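PDB 6Q4S: pentalenene synthase from Streptomyces chartreusis NRRL 3882, which probably converts (2E,6E)-farnesyl diphosphate, with magnesium as cofactor, into the bicyclic sesquiterpenol 7-epi-alpha-eudesmol by a 1,10-cyclization that releases diphosphate. Local coordinates for residues Q52-T57 with V68-F73. Sequence-based numbering, arbitrary orientation.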
# COMPACT_ATOMS: atom_id res chain seq x y z
N GLN A 52 12.43 -21.87 13.86
CA GLN A 52 12.60 -21.44 15.21
C GLN A 52 12.32 -19.99 15.38
O GLN A 52 11.67 -19.57 16.34
CB GLN A 52 14.01 -21.85 15.70
CG GLN A 52 14.27 -21.50 17.14
CD GLN A 52 15.77 -21.40 17.44
OE1 GLN A 52 16.61 -22.06 16.82
NE2 GLN A 52 16.09 -20.54 18.36
N ALA A 53 12.79 -19.15 14.45
CA ALA A 53 12.47 -17.74 14.55
C ALA A 53 10.95 -17.52 14.54
O ALA A 53 10.41 -16.73 15.36
CB ALA A 53 13.14 -16.99 13.38
N ALA A 54 10.26 -18.22 13.61
CA ALA A 54 8.79 -18.04 13.57
C ALA A 54 8.09 -18.42 14.88
O ALA A 54 7.16 -17.75 15.37
CB ALA A 54 8.23 -18.81 12.41
N ALA A 55 8.55 -19.52 15.47
CA ALA A 55 8.00 -20.01 16.75
C ALA A 55 8.21 -19.02 17.90
O ALA A 55 7.37 -18.93 18.82
CB ALA A 55 8.62 -21.38 17.09
N ARG A 56 9.30 -18.26 17.86
CA ARG A 56 9.60 -17.22 18.93
C ARG A 56 8.98 -15.88 18.69
O ARG A 56 8.66 -15.14 19.61
CB ARG A 56 11.11 -17.06 19.01
CG ARG A 56 11.88 -18.28 19.44
CD ARG A 56 13.38 -17.93 19.51
NE ARG A 56 14.18 -19.05 19.97
CZ ARG A 56 14.27 -19.38 21.27
NH1 ARG A 56 13.63 -18.68 22.20
NH2 ARG A 56 15.01 -20.40 21.63
N THR A 57 8.77 -15.53 17.40
CA THR A 57 8.13 -14.26 17.08
C THR A 57 6.59 -14.24 16.95
O THR A 57 5.96 -13.17 17.15
CB THR A 57 8.73 -13.63 15.80
OG1 THR A 57 8.64 -14.50 14.68
CG2 THR A 57 10.19 -13.36 16.04
N VAL A 68 1.74 -21.48 7.95
CA VAL A 68 1.62 -20.37 7.01
C VAL A 68 2.70 -19.33 7.35
O VAL A 68 3.39 -18.84 6.46
CB VAL A 68 0.21 -19.76 7.14
CG1 VAL A 68 0.09 -18.41 6.38
CG2 VAL A 68 -0.81 -20.73 6.60
N LEU A 69 2.89 -19.05 8.64
CA LEU A 69 3.93 -18.11 9.08
C LEU A 69 5.35 -18.53 8.73
O LEU A 69 6.14 -17.72 8.24
CB LEU A 69 3.75 -17.68 10.52
CG LEU A 69 2.50 -16.86 10.81
CD1 LEU A 69 2.10 -17.03 12.26
CD2 LEU A 69 2.55 -15.37 10.41
N MET A 70 5.69 -19.80 8.92
CA MET A 70 6.97 -20.30 8.52
C MET A 70 7.12 -20.24 7.01
O MET A 70 8.21 -19.92 6.49
CB MET A 70 7.21 -21.73 8.96
CG MET A 70 7.17 -21.88 10.50
SD MET A 70 7.44 -23.62 10.93
CE MET A 70 7.65 -23.34 12.69
N ASN A 71 6.05 -20.58 6.29
CA ASN A 71 6.15 -20.55 4.87
C ASN A 71 6.51 -19.05 4.41
O ASN A 71 7.42 -18.83 3.59
CB ASN A 71 4.84 -21.05 4.22
CG ASN A 71 4.57 -22.54 4.48
OD1 ASN A 71 5.48 -23.32 4.81
ND2 ASN A 71 3.35 -22.94 4.18
N TRP A 72 5.74 -18.12 4.88
CA TRP A 72 6.00 -16.70 4.66
C TRP A 72 7.42 -16.25 5.01
O TRP A 72 8.13 -15.72 4.17
CB TRP A 72 5.06 -15.92 5.47
CG TRP A 72 5.15 -14.48 5.31
CD1 TRP A 72 5.30 -13.78 4.16
CD2 TRP A 72 5.07 -13.55 6.34
NE1 TRP A 72 5.31 -12.43 4.41
CE2 TRP A 72 5.19 -12.26 5.76
CE3 TRP A 72 4.94 -13.67 7.72
CZ2 TRP A 72 5.09 -11.10 6.51
CZ3 TRP A 72 4.88 -12.55 8.46
CH2 TRP A 72 4.95 -11.27 7.87
N PHE A 73 7.83 -16.54 6.24
CA PHE A 73 9.19 -16.35 6.66
C PHE A 73 10.20 -16.81 5.61
O PHE A 73 11.16 -16.12 5.36
CB PHE A 73 9.49 -17.13 7.93
CG PHE A 73 9.81 -16.30 9.11
CD1 PHE A 73 11.12 -16.02 9.42
CD2 PHE A 73 8.83 -15.90 10.00
CE1 PHE A 73 11.43 -15.29 10.55
CE2 PHE A 73 9.14 -15.21 11.17
CZ PHE A 73 10.43 -14.89 11.42
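Ala-54 and Met-70 mark the nearest backbone approach of two successive helices, their CA atoms 5.8 Å apart, where the short segments 52-57 and 68-73 pass with their axes 9.3 Å from each other. Their N-to-C directions differ by 124°, so the chain runs back obliquely after the short connection between them. The methyl of Ala-54 points at the second helix and meets two side chains: its CB lies 3.8 Å from CG of Met-70 and equally far from CD2 of Phe-73. With CG anti to its carbonyl carbon (chi1 -61°), Met-70 presents this methylene to Ala-54.

Phe-73 reaches the first helix with CD2, CE1, CE2 and CZ. Over one face of the ring, displaced toward the rim, lies the backbone N of Ala-54, while CA of that residue is 3.7 Å from CE2. The methyl of Ala-53 approaches obliquely, with CB 3.7 Å from CE1. At the ring edge, near its plane, OG1 of Thr-57 sits 3.6 Å from CE2. That hydroxyl is turned between the backbone N and the carbonyl carbon (chi1 57°), and it donates a 2.9 Å hydrogen bond to O of Ala-53, arriving above the carbonyl plane; the same oxygen also accepts from N of Thr-57. An alanine in place of Phe-73 would probably open a gap beside Ala-53, Ala-54 and Thr-57, with most of the apolar bridge between the helices lost.

The contact joins helix 50-57 to helix 63-79 within the all-helical terpene synthase fold, the Phe-73 side chain about 9 Å from that of Asn-223, a probable magnesium ligand. Helix 19-32 covers Met-70 through Ala-22 and His-26, Trp-304 and Trp-311 of helix 288-313 pack on Thr-57 and Ala-53, and Tyr-58 touches Phe-73.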